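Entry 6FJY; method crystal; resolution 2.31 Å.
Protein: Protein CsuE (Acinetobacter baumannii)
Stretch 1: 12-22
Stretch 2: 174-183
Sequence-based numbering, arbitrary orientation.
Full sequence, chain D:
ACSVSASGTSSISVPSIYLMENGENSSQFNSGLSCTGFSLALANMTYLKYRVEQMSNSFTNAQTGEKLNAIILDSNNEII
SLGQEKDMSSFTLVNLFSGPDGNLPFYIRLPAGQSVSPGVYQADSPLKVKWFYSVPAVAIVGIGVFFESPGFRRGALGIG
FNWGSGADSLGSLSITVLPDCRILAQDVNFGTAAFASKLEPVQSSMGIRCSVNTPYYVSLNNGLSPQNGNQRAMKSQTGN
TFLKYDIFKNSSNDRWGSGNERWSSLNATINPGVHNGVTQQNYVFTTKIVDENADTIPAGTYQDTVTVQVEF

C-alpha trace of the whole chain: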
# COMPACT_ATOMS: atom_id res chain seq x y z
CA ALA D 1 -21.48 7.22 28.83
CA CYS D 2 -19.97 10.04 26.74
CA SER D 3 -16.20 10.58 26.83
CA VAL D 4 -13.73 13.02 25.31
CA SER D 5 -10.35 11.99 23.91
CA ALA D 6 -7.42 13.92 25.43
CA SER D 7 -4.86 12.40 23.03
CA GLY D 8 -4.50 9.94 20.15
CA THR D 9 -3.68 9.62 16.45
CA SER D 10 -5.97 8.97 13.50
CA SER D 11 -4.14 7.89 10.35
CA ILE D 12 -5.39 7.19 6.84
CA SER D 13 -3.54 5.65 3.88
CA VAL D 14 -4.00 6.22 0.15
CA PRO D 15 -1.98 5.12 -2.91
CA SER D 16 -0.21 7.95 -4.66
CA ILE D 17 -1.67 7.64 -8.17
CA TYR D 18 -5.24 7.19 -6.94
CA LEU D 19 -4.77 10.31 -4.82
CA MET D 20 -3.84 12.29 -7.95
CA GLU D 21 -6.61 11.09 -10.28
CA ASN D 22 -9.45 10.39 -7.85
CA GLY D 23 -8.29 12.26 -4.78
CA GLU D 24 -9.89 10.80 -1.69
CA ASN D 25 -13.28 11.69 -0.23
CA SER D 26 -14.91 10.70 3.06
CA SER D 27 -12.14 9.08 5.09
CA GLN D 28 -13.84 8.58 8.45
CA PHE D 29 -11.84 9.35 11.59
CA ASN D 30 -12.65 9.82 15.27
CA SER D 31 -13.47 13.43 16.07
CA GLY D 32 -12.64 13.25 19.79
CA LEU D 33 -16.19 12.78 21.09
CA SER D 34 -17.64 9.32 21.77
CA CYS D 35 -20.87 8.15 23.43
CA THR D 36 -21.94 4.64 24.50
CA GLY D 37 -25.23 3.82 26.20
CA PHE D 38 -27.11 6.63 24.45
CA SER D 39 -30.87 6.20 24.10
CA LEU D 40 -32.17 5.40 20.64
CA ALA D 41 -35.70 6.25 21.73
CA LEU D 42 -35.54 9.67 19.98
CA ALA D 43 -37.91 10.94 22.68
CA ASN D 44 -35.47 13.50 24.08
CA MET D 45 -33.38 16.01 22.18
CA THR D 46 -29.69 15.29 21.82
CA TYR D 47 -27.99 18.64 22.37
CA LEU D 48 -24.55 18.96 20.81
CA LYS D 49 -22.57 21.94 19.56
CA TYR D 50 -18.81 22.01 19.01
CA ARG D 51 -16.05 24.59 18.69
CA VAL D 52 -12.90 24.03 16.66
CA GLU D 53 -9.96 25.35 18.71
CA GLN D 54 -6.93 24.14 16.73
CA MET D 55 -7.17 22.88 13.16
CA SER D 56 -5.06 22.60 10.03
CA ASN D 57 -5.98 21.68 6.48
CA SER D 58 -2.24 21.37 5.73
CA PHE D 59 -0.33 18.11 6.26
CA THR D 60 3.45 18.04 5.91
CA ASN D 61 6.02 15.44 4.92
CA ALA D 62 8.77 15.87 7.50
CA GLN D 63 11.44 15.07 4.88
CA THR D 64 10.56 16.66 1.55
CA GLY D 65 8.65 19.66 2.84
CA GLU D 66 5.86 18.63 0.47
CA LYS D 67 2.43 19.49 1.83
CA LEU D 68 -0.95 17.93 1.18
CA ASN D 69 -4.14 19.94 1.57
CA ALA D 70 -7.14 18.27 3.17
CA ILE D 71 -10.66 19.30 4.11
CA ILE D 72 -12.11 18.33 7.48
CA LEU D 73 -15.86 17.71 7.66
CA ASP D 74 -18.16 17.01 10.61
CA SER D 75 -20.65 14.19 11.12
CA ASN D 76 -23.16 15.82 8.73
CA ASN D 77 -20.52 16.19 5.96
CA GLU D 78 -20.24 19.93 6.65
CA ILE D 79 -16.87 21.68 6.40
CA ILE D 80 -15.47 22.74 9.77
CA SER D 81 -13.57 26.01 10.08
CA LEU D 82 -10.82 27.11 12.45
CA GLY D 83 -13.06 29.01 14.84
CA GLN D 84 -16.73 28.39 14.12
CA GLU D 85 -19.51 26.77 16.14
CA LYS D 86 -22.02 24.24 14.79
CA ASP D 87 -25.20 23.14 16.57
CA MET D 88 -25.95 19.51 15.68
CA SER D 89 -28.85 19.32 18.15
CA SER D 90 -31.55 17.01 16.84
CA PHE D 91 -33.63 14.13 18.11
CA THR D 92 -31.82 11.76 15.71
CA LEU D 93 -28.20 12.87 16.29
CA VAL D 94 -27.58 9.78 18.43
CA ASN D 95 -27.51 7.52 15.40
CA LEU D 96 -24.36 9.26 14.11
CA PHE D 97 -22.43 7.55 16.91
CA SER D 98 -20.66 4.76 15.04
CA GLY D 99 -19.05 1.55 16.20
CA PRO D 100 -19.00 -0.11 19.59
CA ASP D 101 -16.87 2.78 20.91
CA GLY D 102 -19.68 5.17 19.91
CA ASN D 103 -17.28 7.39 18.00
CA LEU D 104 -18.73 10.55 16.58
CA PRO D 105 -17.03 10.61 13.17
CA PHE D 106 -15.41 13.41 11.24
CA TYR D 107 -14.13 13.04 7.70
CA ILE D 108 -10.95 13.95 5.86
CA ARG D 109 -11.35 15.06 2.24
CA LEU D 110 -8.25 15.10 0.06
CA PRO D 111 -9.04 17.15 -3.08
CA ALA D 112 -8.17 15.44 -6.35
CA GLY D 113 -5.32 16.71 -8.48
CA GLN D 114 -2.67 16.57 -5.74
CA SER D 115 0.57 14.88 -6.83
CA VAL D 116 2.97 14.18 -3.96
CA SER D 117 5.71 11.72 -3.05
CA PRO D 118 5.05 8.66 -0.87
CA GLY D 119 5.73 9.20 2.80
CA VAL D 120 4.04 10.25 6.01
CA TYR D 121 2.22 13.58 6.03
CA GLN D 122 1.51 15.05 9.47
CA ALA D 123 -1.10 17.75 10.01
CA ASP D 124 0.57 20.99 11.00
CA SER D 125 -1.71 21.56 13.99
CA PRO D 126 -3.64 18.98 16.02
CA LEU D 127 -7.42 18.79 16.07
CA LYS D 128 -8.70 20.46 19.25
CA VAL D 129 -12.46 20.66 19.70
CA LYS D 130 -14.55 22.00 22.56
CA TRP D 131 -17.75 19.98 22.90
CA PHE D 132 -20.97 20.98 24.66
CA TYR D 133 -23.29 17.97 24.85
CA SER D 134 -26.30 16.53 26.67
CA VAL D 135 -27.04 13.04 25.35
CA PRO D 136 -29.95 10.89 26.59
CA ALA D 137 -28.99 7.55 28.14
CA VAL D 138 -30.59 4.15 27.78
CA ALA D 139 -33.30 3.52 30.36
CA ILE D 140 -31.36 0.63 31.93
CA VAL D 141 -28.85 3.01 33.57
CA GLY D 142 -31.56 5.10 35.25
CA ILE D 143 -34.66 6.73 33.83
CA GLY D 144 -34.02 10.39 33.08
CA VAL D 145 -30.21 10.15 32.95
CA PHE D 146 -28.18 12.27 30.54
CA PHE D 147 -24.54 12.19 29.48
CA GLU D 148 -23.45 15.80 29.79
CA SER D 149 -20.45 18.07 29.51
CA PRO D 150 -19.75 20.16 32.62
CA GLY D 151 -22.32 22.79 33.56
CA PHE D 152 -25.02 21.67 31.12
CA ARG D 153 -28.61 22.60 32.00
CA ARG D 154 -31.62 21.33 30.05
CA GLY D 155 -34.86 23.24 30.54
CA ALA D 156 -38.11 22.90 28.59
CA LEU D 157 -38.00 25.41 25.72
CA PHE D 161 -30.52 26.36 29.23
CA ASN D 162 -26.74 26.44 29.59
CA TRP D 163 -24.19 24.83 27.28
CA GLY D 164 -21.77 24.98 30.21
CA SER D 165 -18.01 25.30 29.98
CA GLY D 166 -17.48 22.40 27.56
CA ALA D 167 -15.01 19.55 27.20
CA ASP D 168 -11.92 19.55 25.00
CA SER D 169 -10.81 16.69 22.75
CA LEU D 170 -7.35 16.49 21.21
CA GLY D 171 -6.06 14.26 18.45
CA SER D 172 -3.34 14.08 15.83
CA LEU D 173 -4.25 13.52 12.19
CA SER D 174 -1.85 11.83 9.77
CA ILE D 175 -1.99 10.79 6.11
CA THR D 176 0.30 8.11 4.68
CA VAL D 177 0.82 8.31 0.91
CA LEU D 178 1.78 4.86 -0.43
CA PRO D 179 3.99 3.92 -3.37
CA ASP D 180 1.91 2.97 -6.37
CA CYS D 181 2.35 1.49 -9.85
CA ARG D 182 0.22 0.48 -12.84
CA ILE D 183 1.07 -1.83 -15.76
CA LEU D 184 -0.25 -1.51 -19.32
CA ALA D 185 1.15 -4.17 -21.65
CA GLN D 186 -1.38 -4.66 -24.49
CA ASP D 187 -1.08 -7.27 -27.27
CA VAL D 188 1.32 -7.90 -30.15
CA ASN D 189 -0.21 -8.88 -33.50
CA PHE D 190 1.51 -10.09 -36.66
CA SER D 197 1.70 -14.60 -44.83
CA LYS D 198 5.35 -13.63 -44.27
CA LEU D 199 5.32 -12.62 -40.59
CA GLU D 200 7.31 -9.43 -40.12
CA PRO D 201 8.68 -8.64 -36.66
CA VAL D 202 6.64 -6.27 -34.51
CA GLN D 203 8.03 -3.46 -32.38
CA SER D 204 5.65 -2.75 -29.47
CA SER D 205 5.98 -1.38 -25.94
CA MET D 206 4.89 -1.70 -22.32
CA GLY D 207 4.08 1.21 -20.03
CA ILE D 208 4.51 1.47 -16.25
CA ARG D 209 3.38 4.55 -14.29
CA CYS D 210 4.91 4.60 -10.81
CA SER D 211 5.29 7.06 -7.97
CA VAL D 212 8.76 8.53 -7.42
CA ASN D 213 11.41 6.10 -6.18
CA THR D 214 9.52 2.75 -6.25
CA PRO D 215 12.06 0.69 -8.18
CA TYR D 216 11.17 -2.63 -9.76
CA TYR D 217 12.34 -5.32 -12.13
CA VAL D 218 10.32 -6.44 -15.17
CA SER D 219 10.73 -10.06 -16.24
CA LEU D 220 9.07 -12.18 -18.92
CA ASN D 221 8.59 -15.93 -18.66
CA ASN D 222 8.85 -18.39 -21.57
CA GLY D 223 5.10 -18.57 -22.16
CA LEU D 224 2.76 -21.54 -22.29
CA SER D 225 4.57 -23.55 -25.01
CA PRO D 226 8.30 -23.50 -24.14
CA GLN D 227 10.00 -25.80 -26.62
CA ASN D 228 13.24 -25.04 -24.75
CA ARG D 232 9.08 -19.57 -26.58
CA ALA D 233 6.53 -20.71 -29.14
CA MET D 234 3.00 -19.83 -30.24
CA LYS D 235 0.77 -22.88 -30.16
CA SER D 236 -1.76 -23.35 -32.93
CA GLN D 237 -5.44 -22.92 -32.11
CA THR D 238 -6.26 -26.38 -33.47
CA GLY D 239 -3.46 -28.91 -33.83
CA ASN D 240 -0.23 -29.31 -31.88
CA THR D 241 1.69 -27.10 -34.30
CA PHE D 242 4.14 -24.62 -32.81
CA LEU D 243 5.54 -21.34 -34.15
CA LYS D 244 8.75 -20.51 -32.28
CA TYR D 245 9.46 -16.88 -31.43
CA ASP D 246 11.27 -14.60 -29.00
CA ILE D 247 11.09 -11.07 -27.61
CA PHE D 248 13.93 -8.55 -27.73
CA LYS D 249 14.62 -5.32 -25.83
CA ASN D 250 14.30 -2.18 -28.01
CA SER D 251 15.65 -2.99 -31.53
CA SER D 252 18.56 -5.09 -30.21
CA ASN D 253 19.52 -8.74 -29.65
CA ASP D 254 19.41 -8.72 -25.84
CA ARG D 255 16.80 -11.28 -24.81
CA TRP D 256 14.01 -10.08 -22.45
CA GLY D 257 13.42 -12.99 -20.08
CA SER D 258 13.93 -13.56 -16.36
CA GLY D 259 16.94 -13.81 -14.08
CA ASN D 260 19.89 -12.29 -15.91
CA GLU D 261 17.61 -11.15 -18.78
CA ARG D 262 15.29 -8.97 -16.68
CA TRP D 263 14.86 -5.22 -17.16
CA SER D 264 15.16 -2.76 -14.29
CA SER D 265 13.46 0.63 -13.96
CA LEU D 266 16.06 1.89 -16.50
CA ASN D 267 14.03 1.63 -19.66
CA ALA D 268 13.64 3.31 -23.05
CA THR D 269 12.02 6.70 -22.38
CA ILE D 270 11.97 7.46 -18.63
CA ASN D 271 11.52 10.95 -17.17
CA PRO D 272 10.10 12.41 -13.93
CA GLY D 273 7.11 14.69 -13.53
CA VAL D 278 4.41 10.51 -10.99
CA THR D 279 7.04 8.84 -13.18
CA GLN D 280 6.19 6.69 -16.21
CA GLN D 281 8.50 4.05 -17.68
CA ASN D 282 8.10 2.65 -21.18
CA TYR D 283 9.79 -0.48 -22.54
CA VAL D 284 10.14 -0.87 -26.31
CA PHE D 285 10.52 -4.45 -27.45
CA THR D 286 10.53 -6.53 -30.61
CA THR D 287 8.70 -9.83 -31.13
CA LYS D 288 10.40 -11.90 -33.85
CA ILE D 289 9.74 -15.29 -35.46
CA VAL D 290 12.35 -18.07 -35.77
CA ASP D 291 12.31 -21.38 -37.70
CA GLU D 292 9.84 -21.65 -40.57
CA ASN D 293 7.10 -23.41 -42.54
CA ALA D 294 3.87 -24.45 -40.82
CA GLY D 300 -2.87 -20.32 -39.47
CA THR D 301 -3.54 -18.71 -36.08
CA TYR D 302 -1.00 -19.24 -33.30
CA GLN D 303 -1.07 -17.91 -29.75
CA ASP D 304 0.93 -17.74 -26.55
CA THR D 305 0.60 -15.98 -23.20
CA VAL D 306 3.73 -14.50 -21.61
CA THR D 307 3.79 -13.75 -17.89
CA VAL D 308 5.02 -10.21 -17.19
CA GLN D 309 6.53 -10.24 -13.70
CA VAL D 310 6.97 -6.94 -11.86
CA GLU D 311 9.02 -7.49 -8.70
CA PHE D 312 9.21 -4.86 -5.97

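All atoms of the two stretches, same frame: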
# COMPACT_ATOMS: atom_id res chain seq x y z
N ILE D 12 -4.74 7.73 8.02
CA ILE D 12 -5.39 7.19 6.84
C ILE D 12 -4.30 6.97 5.80
O ILE D 12 -3.27 7.66 5.80
CB ILE D 12 -6.50 8.12 6.30
CG1 ILE D 12 -5.90 9.36 5.64
CG2 ILE D 12 -7.45 8.55 7.42
CD1 ILE D 12 -6.91 10.18 4.86
N SER D 13 -4.53 6.01 4.89
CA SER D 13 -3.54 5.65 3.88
C SER D 13 -4.19 5.61 2.51
O SER D 13 -5.30 5.09 2.35
CB SER D 13 -2.88 4.31 4.21
OG SER D 13 -2.08 4.42 5.37
N VAL D 14 -3.49 6.16 1.52
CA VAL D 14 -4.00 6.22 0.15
C VAL D 14 -2.84 6.02 -0.83
O VAL D 14 -1.74 6.55 -0.60
CB VAL D 14 -4.74 7.55 -0.11
CG1 VAL D 14 -3.93 8.74 0.33
CG2 VAL D 14 -5.13 7.68 -1.60
N PRO D 15 -3.03 5.24 -1.89
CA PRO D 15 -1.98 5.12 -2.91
C PRO D 15 -1.82 6.41 -3.69
O PRO D 15 -2.77 7.17 -3.87
CB PRO D 15 -2.49 3.98 -3.81
CG PRO D 15 -3.96 3.95 -3.57
CD PRO D 15 -4.13 4.30 -2.13
N SER D 16 -0.59 6.64 -4.15
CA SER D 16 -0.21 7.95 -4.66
C SER D 16 -0.96 8.30 -5.94
O SER D 16 -1.46 9.43 -6.08
CB SER D 16 1.30 7.99 -4.89
OG SER D 16 1.71 9.25 -5.36
N ILE D 17 -1.06 7.35 -6.87
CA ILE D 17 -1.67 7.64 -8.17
C ILE D 17 -3.17 7.85 -8.02
O ILE D 17 -3.75 8.74 -8.65
CB ILE D 17 -1.35 6.50 -9.16
CG1 ILE D 17 0.16 6.30 -9.26
CG2 ILE D 17 -1.99 6.79 -10.54
CD1 ILE D 17 0.91 7.52 -9.75
N TYR D 18 -3.82 7.01 -7.21
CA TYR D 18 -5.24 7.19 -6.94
C TYR D 18 -5.51 8.56 -6.35
O TYR D 18 -6.46 9.25 -6.74
CB TYR D 18 -5.72 6.08 -6.00
CG TYR D 18 -7.19 6.11 -5.64
CD1 TYR D 18 -7.68 7.01 -4.70
CD2 TYR D 18 -8.09 5.20 -6.20
CE1 TYR D 18 -9.01 7.04 -4.34
CE2 TYR D 18 -9.44 5.22 -5.85
CZ TYR D 18 -9.89 6.14 -4.92
OH TYR D 18 -11.21 6.18 -4.55
N LEU D 19 -4.65 8.99 -5.42
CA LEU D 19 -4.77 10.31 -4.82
C LEU D 19 -4.75 11.42 -5.87
O LEU D 19 -5.42 12.44 -5.71
CB LEU D 19 -3.62 10.51 -3.83
CG LEU D 19 -3.49 11.87 -3.15
CD1 LEU D 19 -4.80 12.23 -2.46
CD2 LEU D 19 -2.35 11.84 -2.15
N MET D 20 -3.98 11.24 -6.94
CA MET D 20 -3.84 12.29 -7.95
C MET D 20 -5.05 12.34 -8.88
O MET D 20 -5.56 13.42 -9.19
CB MET D 20 -2.56 12.08 -8.75
CG MET D 20 -2.06 13.32 -9.48
SD MET D 20 -1.74 13.01 -11.22
CE MET D 20 -3.40 12.67 -11.78
N GLU D 21 -5.52 11.17 -9.32
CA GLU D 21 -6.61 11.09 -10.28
C GLU D 21 -7.97 11.19 -9.60
O GLU D 21 -8.86 11.91 -10.08
CB GLU D 21 -6.52 9.79 -11.07
CG GLU D 21 -5.19 9.59 -11.77
CD GLU D 21 -5.10 8.24 -12.43
OE1 GLU D 21 -6.02 7.42 -12.23
OE2 GLU D 21 -4.10 8.00 -13.14
N ASN D 22 -8.16 10.45 -8.51
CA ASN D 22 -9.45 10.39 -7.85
C ASN D 22 -9.49 11.16 -6.55
O ASN D 22 -10.56 11.29 -5.96
CB ASN D 22 -9.83 8.94 -7.57
CG ASN D 22 -9.90 8.11 -8.83
OD1 ASN D 22 -10.49 8.53 -9.83
ND2 ASN D 22 -9.29 6.92 -8.79
N SER D 174 -2.97 12.17 10.64
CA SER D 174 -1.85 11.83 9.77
C SER D 174 -2.38 11.15 8.51
O SER D 174 -3.41 10.48 8.53
CB SER D 174 -0.84 10.92 10.48
OG SER D 174 0.30 10.72 9.68
N ILE D 175 -1.66 11.36 7.41
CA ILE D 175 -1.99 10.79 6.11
C ILE D 175 -0.73 10.14 5.55
O ILE D 175 0.31 10.80 5.43
CB ILE D 175 -2.51 11.86 5.13
CG1 ILE D 175 -3.80 12.49 5.65
CG2 ILE D 175 -2.71 11.27 3.73
CD1 ILE D 175 -4.25 13.70 4.84
N THR D 176 -0.82 8.86 5.22
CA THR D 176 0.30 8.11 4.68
C THR D 176 0.05 7.86 3.19
O THR D 176 -0.86 7.10 2.82
CB THR D 176 0.50 6.79 5.43
OG1 THR D 176 0.79 7.06 6.81
CG2 THR D 176 1.64 6.01 4.82
N VAL D 177 0.86 8.49 2.35
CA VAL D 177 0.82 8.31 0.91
C VAL D 177 1.70 7.12 0.57
O VAL D 177 2.88 7.08 0.94
CB VAL D 177 1.30 9.58 0.20
CG1 VAL D 177 1.11 9.47 -1.28
CG2 VAL D 177 0.58 10.81 0.77
N LEU D 178 1.12 6.13 -0.16
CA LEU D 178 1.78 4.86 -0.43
C LEU D 178 2.36 4.84 -1.84
O LEU D 178 1.81 5.45 -2.75
CB LEU D 178 0.79 3.70 -0.29
CG LEU D 178 0.27 3.48 1.13
CD1 LEU D 178 -0.77 2.39 1.15
CD2 LEU D 178 1.41 3.14 2.05
N PRO D 179 3.48 4.16 -2.01
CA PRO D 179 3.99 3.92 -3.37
C PRO D 179 2.97 3.16 -4.19
O PRO D 179 2.20 2.34 -3.68
CB PRO D 179 5.26 3.09 -3.14
CG PRO D 179 5.66 3.40 -1.74
CD PRO D 179 4.38 3.60 -0.98
N ASP D 180 2.98 3.42 -5.50
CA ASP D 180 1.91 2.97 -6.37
C ASP D 180 2.44 2.79 -7.79
O ASP D 180 3.30 3.56 -8.23
CB ASP D 180 0.75 3.98 -6.35
CG ASP D 180 -0.53 3.41 -6.91
OD1 ASP D 180 -0.53 2.22 -7.29
OD2 ASP D 180 -1.53 4.15 -6.97
N CYS D 181 1.92 1.79 -8.49
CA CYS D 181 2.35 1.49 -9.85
C CYS D 181 1.19 0.87 -10.62
O CYS D 181 0.32 0.21 -10.04
CB CYS D 181 3.56 0.54 -9.88
SG CYS D 181 5.13 1.22 -9.30
N ARG D 182 1.20 1.08 -11.94
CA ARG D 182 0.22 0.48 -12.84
C ARG D 182 0.91 -0.01 -14.10
O ARG D 182 1.80 0.66 -14.62
CB ARG D 182 -0.87 1.48 -13.21
CG ARG D 182 -1.77 1.82 -12.07
CD ARG D 182 -1.81 3.30 -11.86
NE ARG D 182 -3.16 3.77 -11.57
CZ ARG D 182 -3.74 3.67 -10.38
NH1 ARG D 182 -3.09 3.12 -9.36
NH2 ARG D 182 -4.97 4.14 -10.22
N ILE D 183 0.49 -1.19 -14.58
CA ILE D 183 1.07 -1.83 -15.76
C ILE D 183 0.06 -1.82 -16.89
O ILE D 183 -1.13 -2.09 -16.69
CB ILE D 183 1.51 -3.28 -15.48
CG1 ILE D 183 1.89 -3.48 -14.02
CG2 ILE D 183 2.66 -3.67 -16.41
CD1 ILE D 183 2.19 -4.92 -13.73

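Residues 12-15 and 174-178 lie side by side as parallel strands, although at least 158 positions separate any two residues that touch. The strand axes come within 4.6 Å of each other, and their directions differ by 23°. Hydrogen bonds run as a regular parallel ladder in which the even-numbered residues of the first strand bond through both N and O.

Ile 12 N donates to Ser 174 O at 3.1 Å. Ile 12 O accepts from Thr 176 N at 2.8 Å, and at 172° this bond is nearly linear. Val 14 N donates to Thr 176 O at 3.1 Å, and Val 14 O accepts from Leu 178 N at 2.9 Å. Thr 176 therefore also has both its N and its O satisfied by the opposing strand. The last rung is weak: Ser 16 N reaches Leu 178 O at 3.0 Å, but the angle at the hydrogen is only 131°. Three of the acceptors on this ladder can be followed further. Ile 12 O also receives a CA-H contact from Ile 175 CA at 3.4 Å, Thr 176 O one from Ser 13 CA at 3.2 Å, and Val 14 O one from Val 177 CA at 3.5 Å.

Side chains alternate across the sheet. Ile 12, Val 14, Ile 175 and Val 177 share one face, where Ile 12 CG1 packs on Ile 175 CG1 at 3.8 Å. Leu 19, from the helix, adds to the apolar contacts, with its CD2 4.3 Å from Val 177 CG2. Ser 13, Pro 15, Thr 176 and Leu 178 share the other face. There Ser 13 OG lies 3.5 Å from Thr 176 CB.

Pro 15 is the N-cap residue of helix 16-21. Pro 15 O accepts from Leu 19 N at 3.0 Å, the first backbone bond of the helical turn. Near this end, the amide of Ile 17 is satisfied from the other stretch: Ile 17 N donates to Asp 180 OD2 at 3.2 Å. The same oxygen forms a salt bridge with Arg 182 NH1 at 3.0 Å, so one carboxylate oxygen serves both a helix amide and a guanidinium. Asp 180 OD1 accepts a weak bond from Cys 181 N at 2.8 Å.

Ile 17 CG2 covers one face of the Arg 182 guanidinium and lies 3.4 Å from Arg 182 NE. Glu 21 OE1 makes a long salt bridge to Arg 182 NH2, at 4.0 Å. Glu 21 OE2 and Ser 16 OG are hydrogen-bonded elsewhere in the structure.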